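Local coordinates for protein Two-component system sensor histidine kinase (Bacteroides thetaiotaomicron, PDB 3OTT) that probably senses saccharides outside the cell and passes the signal on as a histidine kinase, this chain being its extracellular part of two beta-propellers and a beta-sandwich, at residues B[87-92]-B[659-664]; B[149-154]-B[159-164]; B[484-489]-B[493-498]. One frame throughout, in Å; residues are numbered along the deposited sequence.

Contact 1 (B[87-92]-B[659-664]); sequences YNYRAD and IRYTNS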
# COMPACT_ATOMS: atom_id res chain seq x y z
N TYR B 87 24.05 -3.62 -18.80
CA TYR B 87 23.38 -4.37 -19.83
C TYR B 87 21.92 -3.94 -19.92
O TYR B 87 21.16 -4.00 -18.94
CB TYR B 87 23.53 -5.90 -19.58
CG TYR B 87 22.80 -6.78 -20.57
CD1 TYR B 87 23.26 -6.93 -21.91
CD2 TYR B 87 21.68 -7.48 -20.19
CE1 TYR B 87 22.58 -7.74 -22.84
CE2 TYR B 87 21.00 -8.33 -21.10
CZ TYR B 87 21.46 -8.44 -22.41
OH TYR B 87 20.78 -9.25 -23.26
N ASN B 88 21.52 -3.47 -21.09
CA ASN B 88 20.10 -3.15 -21.31
C ASN B 88 19.36 -4.43 -21.69
O ASN B 88 19.48 -4.88 -22.79
CB ASN B 88 19.92 -2.03 -22.36
CG ASN B 88 18.45 -1.62 -22.55
OD1 ASN B 88 17.55 -2.39 -22.26
ND2 ASN B 88 18.22 -0.39 -23.06
N TYR B 89 18.60 -5.01 -20.78
CA TYR B 89 18.03 -6.30 -21.06
C TYR B 89 16.78 -6.22 -21.96
O TYR B 89 16.36 -7.24 -22.55
CB TYR B 89 17.75 -7.04 -19.74
CG TYR B 89 16.55 -6.53 -18.93
CD1 TYR B 89 15.24 -6.90 -19.25
CD2 TYR B 89 16.74 -5.68 -17.84
CE1 TYR B 89 14.15 -6.47 -18.47
CE2 TYR B 89 15.65 -5.22 -17.05
CZ TYR B 89 14.38 -5.59 -17.38
OH TYR B 89 13.37 -5.14 -16.60
N ARG B 90 16.19 -5.03 -22.10
CA ARG B 90 15.04 -4.90 -23.00
C ARG B 90 15.56 -4.75 -24.42
O ARG B 90 15.03 -5.35 -25.34
CB ARG B 90 14.13 -3.70 -22.67
CG ARG B 90 13.36 -3.91 -21.41
CD ARG B 90 12.51 -2.68 -21.07
NE ARG B 90 11.99 -2.90 -19.71
CZ ARG B 90 10.86 -3.53 -19.43
NH1 ARG B 90 10.08 -3.97 -20.44
NH2 ARG B 90 10.49 -3.69 -18.16
N ALA B 91 16.57 -3.93 -24.60
CA ALA B 91 17.11 -3.78 -25.95
C ALA B 91 18.08 -4.93 -26.31
O ALA B 91 18.34 -5.17 -27.47
CB ALA B 91 17.80 -2.39 -26.13
N ASP B 92 18.58 -5.67 -25.31
CA ASP B 92 19.63 -6.66 -25.56
C ASP B 92 20.93 -6.07 -26.15
O ASP B 92 21.48 -6.61 -27.10
CB ASP B 92 19.05 -7.86 -26.39
CG ASP B 92 20.10 -8.94 -26.66
OD1 ASP B 92 21.02 -9.19 -25.84
OD2 ASP B 92 20.06 -9.53 -27.75
N ILE B 659 13.32 -10.72 -29.26
CA ILE B 659 12.16 -11.58 -29.47
C ILE B 659 11.21 -11.54 -28.27
O ILE B 659 10.00 -11.67 -28.44
CB ILE B 659 12.61 -13.03 -29.81
CG1 ILE B 659 11.45 -13.86 -30.37
CG2 ILE B 659 13.21 -13.78 -28.57
CD1 ILE B 659 10.90 -13.35 -31.68
N ARG B 660 11.74 -11.34 -27.06
CA ARG B 660 10.89 -11.31 -25.88
C ARG B 660 9.92 -10.11 -25.87
O ARG B 660 8.87 -10.21 -25.27
CB ARG B 660 11.77 -11.33 -24.64
CG ARG B 660 11.02 -11.42 -23.26
CD ARG B 660 11.99 -11.06 -22.12
NE ARG B 660 11.29 -11.05 -20.84
CZ ARG B 660 11.86 -10.84 -19.65
NH1 ARG B 660 13.16 -10.62 -19.54
NH2 ARG B 660 11.10 -10.89 -18.57
N TYR B 661 10.28 -9.02 -26.57
CA TYR B 661 9.56 -7.74 -26.52
C TYR B 661 8.96 -7.30 -27.85
O TYR B 661 8.78 -6.08 -28.08
CB TYR B 661 10.49 -6.64 -25.96
CG TYR B 661 10.83 -6.90 -24.51
CD1 TYR B 661 9.85 -6.81 -23.49
CD2 TYR B 661 12.12 -7.29 -24.15
CE1 TYR B 661 10.18 -7.10 -22.17
CE2 TYR B 661 12.46 -7.59 -22.83
CZ TYR B 661 11.50 -7.48 -21.85
OH TYR B 661 11.89 -7.80 -20.58
N THR B 662 8.71 -8.26 -28.74
CA THR B 662 8.23 -7.91 -30.06
C THR B 662 6.96 -8.65 -30.32
O THR B 662 6.88 -9.84 -30.05
CB THR B 662 9.21 -8.31 -31.18
OG1 THR B 662 10.54 -8.13 -30.73
CG2 THR B 662 9.04 -7.36 -32.32
N ASN B 663 6.00 -7.93 -30.87
CA ASN B 663 4.74 -8.44 -31.35
C ASN B 663 4.81 -8.72 -32.88
O ASN B 663 3.93 -9.39 -33.45
CB ASN B 663 3.65 -7.37 -31.06
CG ASN B 663 3.54 -6.99 -29.53
OD1 ASN B 663 3.44 -5.80 -29.17
ND2 ASN B 663 3.54 -8.01 -28.65
N SER B 664 5.83 -8.17 -33.54
CA SER B 664 5.91 -8.15 -35.01
C SER B 664 7.35 -8.20 -35.46
O SER B 664 8.16 -7.32 -35.13
CB SER B 664 5.28 -6.89 -35.58
OG SER B 664 3.87 -7.00 -35.60
O HOH W 1 15.20 -10.25 -21.90
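Tyr661 packs against Tyr89 and Arg90 in a loop-to-loop contact that joins a blade of the N-terminal propeller to the C-terminal beta-sandwich. No direct hydrogen bond links the two segments, although Asn658 ND2, just before the second, bonds to Arg90 O. The tyrosine ring lies between two arginine chains: Arg90 CG sits 4.0 Å above one ring face, and Arg660 CG, from its own segment, approaches the opposite one. Long aliphatic stems suit arginine to this place, since they cover a ring while the charged ends reach further. With CG beside its backbone N (chi1 -71°) and the chain extended to NE, Arg90 crosses Tyr661 at about a right angle and brings NH1 to 3.6 Å from Tyr661 CE1, the guanidinium turned 44° from the ring plane. The phenol oxygen then meets the Tyr89 ring at its edge, Tyr661 OH lying 3.4 Å from Tyr89 CE1. That hydroxyl also lies over the centre of the Arg660 guanidinium and is hydrogen-bonded to Glu32. A water adds a polar link, giving a proton to Tyr89 O and accepting one from Arg660 NH1 at 3.1 Å; the same nitrogen forms a salt bridge with Asp30. Asn88 shapes the propeller turn: its OD1 accepts from both Arg90 N and Ala91 N, an Asx motif that presents Tyr89 and Arg90 to the sandwich. A leucine in place of Tyr661 would probably leave Glu32 without its hydroxyl partner and open a gap between the two arginine stems. Behind the turn, Tyr89 rests on Leu76 of strand 75-79, and Arg90 NE bonds to Asn73 O. On the sandwich side Arg660 lies on Leu637 of strand 637-643, while Met363 of the second subunit packs on Arg90.

Contact 2 (B[149-154]-B[159-164]); sequences YSIIRT and IYVGTY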
# COMPACT_ATOMS: atom_id res chain seq x y z
N TYR B 149 33.30 -5.33 1.08
CA TYR B 149 32.73 -6.60 0.59
C TYR B 149 31.21 -6.67 0.56
O TYR B 149 30.66 -7.50 -0.11
CB TYR B 149 33.25 -7.82 1.40
CG TYR B 149 34.71 -8.03 1.28
CD1 TYR B 149 35.34 -8.10 0.02
CD2 TYR B 149 35.48 -8.20 2.41
CE1 TYR B 149 36.69 -8.34 -0.10
CE2 TYR B 149 36.83 -8.39 2.32
CZ TYR B 149 37.44 -8.48 1.05
OH TYR B 149 38.80 -8.67 0.98
N SER B 150 30.54 -5.85 1.36
CA SER B 150 29.10 -5.98 1.49
C SER B 150 28.51 -4.67 1.92
O SER B 150 29.07 -3.98 2.76
CB SER B 150 28.74 -7.03 2.55
OG SER B 150 27.31 -7.25 2.48
N ILE B 151 27.45 -4.29 1.25
CA ILE B 151 26.67 -3.12 1.62
C ILE B 151 25.19 -3.34 1.47
O ILE B 151 24.76 -4.00 0.50
CB ILE B 151 27.18 -1.74 1.08
CG1 ILE B 151 26.01 -0.85 0.79
CG2 ILE B 151 28.12 -1.80 -0.07
CD1 ILE B 151 26.38 0.53 0.79
N ILE B 152 24.44 -2.90 2.50
CA ILE B 152 22.97 -2.99 2.51
C ILE B 152 22.27 -1.75 2.99
O ILE B 152 22.80 -0.96 3.79
CB ILE B 152 22.40 -4.21 3.35
CG1 ILE B 152 22.82 -4.09 4.80
CG2 ILE B 152 22.70 -5.60 2.68
CD1 ILE B 152 21.95 -4.89 5.79
N ARG B 153 21.06 -1.59 2.49
CA ARG B 153 20.17 -0.55 2.98
C ARG B 153 19.08 -1.24 3.75
O ARG B 153 18.48 -2.16 3.22
CB ARG B 153 19.54 0.26 1.83
CG ARG B 153 18.76 1.47 2.39
CD ARG B 153 17.91 2.19 1.36
NE ARG B 153 16.63 1.55 1.28
CZ ARG B 153 15.46 2.05 1.69
NH1 ARG B 153 15.34 3.27 2.18
NH2 ARG B 153 14.40 1.28 1.56
N THR B 154 18.84 -0.82 4.99
CA THR B 154 17.66 -1.27 5.73
C THR B 154 16.37 -0.47 5.39
O THR B 154 16.45 0.60 4.80
CB THR B 154 17.88 -1.22 7.25
OG1 THR B 154 18.25 0.10 7.62
CG2 THR B 154 18.97 -2.21 7.71
N ILE B 159 22.53 2.78 6.22
CA ILE B 159 23.48 2.11 5.35
C ILE B 159 24.54 1.41 6.15
O ILE B 159 25.30 2.08 6.88
CB ILE B 159 24.14 3.07 4.35
CG1 ILE B 159 23.10 3.86 3.52
CG2 ILE B 159 25.14 2.37 3.51
CD1 ILE B 159 22.29 3.03 2.51
N TYR B 160 24.64 0.08 5.96
CA TYR B 160 25.59 -0.76 6.65
C TYR B 160 26.67 -1.18 5.69
O TYR B 160 26.37 -1.62 4.60
CB TYR B 160 24.90 -1.98 7.31
CG TYR B 160 24.08 -1.61 8.54
CD1 TYR B 160 22.77 -1.24 8.42
CD2 TYR B 160 24.65 -1.62 9.81
CE1 TYR B 160 22.00 -0.93 9.51
CE2 TYR B 160 23.91 -1.26 10.94
CZ TYR B 160 22.58 -0.89 10.77
OH TYR B 160 21.81 -0.53 11.83
N VAL B 161 27.93 -1.07 6.09
CA VAL B 161 29.06 -1.35 5.18
C VAL B 161 30.01 -2.35 5.85
O VAL B 161 30.64 -2.05 6.87
CB VAL B 161 29.83 -0.03 4.86
CG1 VAL B 161 31.09 -0.29 3.96
CG2 VAL B 161 28.89 0.96 4.27
N GLY B 162 30.14 -3.54 5.24
CA GLY B 162 31.05 -4.58 5.71
C GLY B 162 32.35 -4.52 4.92
O GLY B 162 32.35 -4.52 3.68
N THR B 163 33.47 -4.52 5.62
CA THR B 163 34.76 -4.30 5.02
C THR B 163 35.75 -5.41 5.38
O THR B 163 35.43 -6.34 6.11
CB THR B 163 35.40 -2.93 5.45
OG1 THR B 163 35.97 -3.01 6.76
CG2 THR B 163 34.45 -1.70 5.28
N TYR B 164 36.96 -5.28 4.84
CA TYR B 164 38.09 -6.12 5.18
C TYR B 164 38.34 -6.08 6.71
O TYR B 164 38.73 -7.08 7.29
CB TYR B 164 39.32 -5.62 4.41
CG TYR B 164 40.54 -6.42 4.64
CD1 TYR B 164 41.63 -5.87 5.31
CD2 TYR B 164 40.62 -7.73 4.22
CE1 TYR B 164 42.75 -6.60 5.56
CE2 TYR B 164 41.76 -8.47 4.47
CZ TYR B 164 42.82 -7.90 5.14
OH TYR B 164 43.98 -8.66 5.37
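Gly162 O is gripped by two backbone donors of the facing strand, Tyr149 N at 2.9 Å and Ser150 N with a longer bond. Two residues opposite one make a classic beta bulge. Glycine suits the spot, because a CB there would come close to the CB of Ser150. Beyond the bulge the antiparallel ladder is regular: Gly162 N gives a short bond of 2.7 Å to Ser150 O, and Ile152 and Tyr160 exchange a pair of backbone bonds.

Ile151, Val161, Arg153 and Ile159 share one face of the hairpin. There Ile151 CD1 touches Ile159 CG2 at 3.5 Å, two branched chains crossing obliquely, and Trp116 of the preceding blade packs on both. The other branch of Ile159 ends in CD1, 3.9 Å from Arg153 CG; the arginine, bent at chi3, leads its charged end away to Asn157.

The face of Ser150, Ile152 and Tyr160 turns toward Leu196 of the next blade. Ile152 holds CG1 between its backbone N and carbonyl carbon (chi1 61°), which lays that atom against Tyr160 CB at 3.9 Å. Further out, Thr154 CG2 approaches the Tyr160 ring obliquely, 3.7 Å from CE1, while Thr154 OG1 bonds to Asp156 in the turn and Tyr160 OH to Arg169. At the bulged end the Tyr149 and Tyr164 side chains run side by side and point the same way, with Tyr149 OH 3.8 Å from Tyr164 CD2.

Hydrophobic residues on both faces fit a sheet packed between two others, as in the blade of a beta-propeller: strands 148-153 and 159-163 form the first hairpin of such a four-stranded blade, within a two-component regulator propeller repeat.

Contact 3 (B[484-489]-B[493-498]); sequences NVWVLL and KGIDKI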
# COMPACT_ATOMS: atom_id res chain seq x y z
N ASN B 484 -39.79 -27.19 0.23
CA ASN B 484 -39.75 -26.59 1.59
C ASN B 484 -38.64 -25.62 1.78
O ASN B 484 -37.69 -25.65 1.04
CB ASN B 484 -39.51 -27.65 2.69
CG ASN B 484 -40.51 -28.76 2.65
OD1 ASN B 484 -41.69 -28.52 2.83
ND2 ASN B 484 -40.04 -29.98 2.38
N VAL B 485 -38.72 -24.83 2.84
CA VAL B 485 -37.67 -23.91 3.19
C VAL B 485 -37.16 -24.28 4.58
O VAL B 485 -37.93 -24.36 5.55
CB VAL B 485 -38.14 -22.42 3.16
CG1 VAL B 485 -36.97 -21.53 3.49
CG2 VAL B 485 -38.68 -22.03 1.82
N TRP B 486 -35.86 -24.50 4.68
CA TRP B 486 -35.26 -24.94 5.92
C TRP B 486 -34.49 -23.76 6.49
O TRP B 486 -33.88 -22.98 5.73
CB TRP B 486 -34.32 -26.14 5.71
CG TRP B 486 -35.05 -27.37 5.26
CD1 TRP B 486 -35.41 -27.69 3.98
CD2 TRP B 486 -35.50 -28.42 6.07
NE1 TRP B 486 -36.07 -28.86 3.95
CE2 TRP B 486 -36.16 -29.35 5.23
CE3 TRP B 486 -35.46 -28.67 7.45
CZ2 TRP B 486 -36.75 -30.53 5.70
CZ3 TRP B 486 -36.05 -29.85 7.94
CH2 TRP B 486 -36.68 -30.77 7.07
N VAL B 487 -34.53 -23.65 7.81
CA VAL B 487 -34.20 -22.40 8.49
C VAL B 487 -33.21 -22.69 9.63
O VAL B 487 -33.52 -23.48 10.53
CB VAL B 487 -35.44 -21.84 9.12
CG1 VAL B 487 -35.10 -20.56 9.91
CG2 VAL B 487 -36.49 -21.61 8.08
N LEU B 488 -32.04 -22.07 9.55
CA LEU B 488 -31.07 -22.13 10.64
C LEU B 488 -31.24 -20.86 11.54
O LEU B 488 -31.15 -19.73 11.03
CB LEU B 488 -29.68 -22.25 10.03
CG LEU B 488 -28.41 -22.39 10.89
CD1 LEU B 488 -28.21 -21.12 11.67
CD2 LEU B 488 -28.37 -23.62 11.88
N LEU B 489 -31.57 -21.06 12.82
CA LEU B 489 -31.67 -19.97 13.82
C LEU B 489 -30.42 -19.87 14.71
O LEU B 489 -29.77 -20.84 14.94
CB LEU B 489 -32.95 -20.08 14.69
CG LEU B 489 -34.23 -20.21 13.83
CD1 LEU B 489 -34.56 -21.69 13.51
CD2 LEU B 489 -35.40 -19.53 14.42
N LYS B 493 -32.50 -24.71 19.03
CA LYS B 493 -32.50 -26.19 19.08
C LYS B 493 -33.17 -26.69 17.79
O LYS B 493 -34.26 -26.27 17.47
CB LYS B 493 -33.26 -26.70 20.34
CG LYS B 493 -32.86 -25.99 21.69
CD LYS B 493 -33.29 -26.70 23.03
CE LYS B 493 -34.82 -26.74 23.27
NZ LYS B 493 -35.36 -25.84 24.41
N GLY B 494 -32.52 -27.59 17.08
CA GLY B 494 -33.09 -28.12 15.86
C GLY B 494 -33.01 -27.08 14.73
O GLY B 494 -32.30 -26.05 14.84
N ILE B 495 -33.75 -27.35 13.66
CA ILE B 495 -33.93 -26.42 12.52
C ILE B 495 -35.41 -26.41 12.14
O ILE B 495 -36.15 -27.36 12.38
CB ILE B 495 -32.99 -26.76 11.26
CG1 ILE B 495 -33.25 -28.16 10.76
CG2 ILE B 495 -31.44 -26.58 11.58
CD1 ILE B 495 -32.44 -28.49 9.46
N ASP B 496 -35.87 -25.29 11.61
CA ASP B 496 -37.27 -25.13 11.35
C ASP B 496 -37.48 -25.48 9.88
O ASP B 496 -36.56 -25.30 9.07
CB ASP B 496 -37.74 -23.69 11.69
CG ASP B 496 -38.05 -23.49 13.22
OD1 ASP B 496 -37.96 -24.47 14.00
OD2 ASP B 496 -38.37 -22.36 13.68
N LYS B 497 -38.66 -26.01 9.58
CA LYS B 497 -39.06 -26.38 8.24
C LYS B 497 -40.33 -25.62 7.94
O LYS B 497 -41.33 -25.76 8.66
CB LYS B 497 -39.29 -27.89 8.09
CG LYS B 497 -39.85 -28.28 6.68
CD LYS B 497 -40.09 -29.79 6.40
CE LYS B 497 -41.26 -30.37 7.19
NZ LYS B 497 -42.50 -30.28 6.46
N ILE B 498 -40.27 -24.77 6.91
CA ILE B 498 -41.43 -24.06 6.42
C ILE B 498 -42.03 -24.67 5.13
O ILE B 498 -41.32 -24.95 4.14
CB ILE B 498 -41.11 -22.60 6.11
CG1 ILE B 498 -40.56 -21.90 7.32
CG2 ILE B 498 -42.38 -21.85 5.61
CD1 ILE B 498 -40.09 -20.56 7.03
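Val485 and Ile498 open the backbone ladder as an antiparallel hydrogen-bonded pair, with Ile498 N giving a bond of 2.7 Å to Val485 O and Val485 N returning one to Ile498 O. Val487 and Asp496 form the second such pair, in which Val487 N reaches Asp496 O at 2.9 Å. Between them Trp486 faces Lys497 in a non-hydrogen-bonded pair.

CH-pi packing dominates that middle pair. Lys497 runs beside Trp486 in the same direction, its CB standing 3.9 Å from the centroid of the six-membered ring and over the ring face. CG of the lysine is anti to its backbone N (chi1 174°), which carries the chain along the indole until CD lies 3.5 Å from Trp486 CZ2. Lysine suits this partly exposed place because its methylenes can cover an aromatic face while the amine stays beyond the ring.

Apolar contacts fill in on either side of the hairpin. Ile495 CD1 meets Trp486 CE3 at 3.6 Å, and on the face of the two valines Val487 CG2 touches Ile498 CD1 at 3.9 Å.

Polar ends are held from outside the pair: Asp480 OD2 accepts from both Trp486 NE1 and Asn484 ND2, so one carboxylate oxygen helps fix the indole and the start of the strand. Leu489 crosses Asp496 at about a right angle, its CD1 touching the carboxylate in a plain van der Waals contact; Asp496 OD1 is hydrogen-bonded to Ser470. These middle strands of a propeller blade lie between strand 474-479, which touches Val487 and Leu488, and strand 504-508, whose Leu508 meets Trp486 and Lys497; Leu530 and Val532 of strand 530-534 in the next blade pack on Trp486 and Ile495.

In the fold
Contact 1 brings together residues far apart in sequence, and both other contacts fall in the chain between its segments, contact 2 before contact 3. Contact 2 and the 87-92 side of contact 1 belong to the N-terminal propeller, the centres of the two contacts about 34 Å apart and their blades separated by the blade that runs from strand 105-111 to strand 133-136. Contact 3 lies in the second propeller, across the chain's centre, its centre about 64 Å from that of contact 1 and 67 Å from that of contact 2. Contacts 2 and 3 are local hairpins that build single blades, whereas contact 1 joins the first propeller to the C-terminal sandwich.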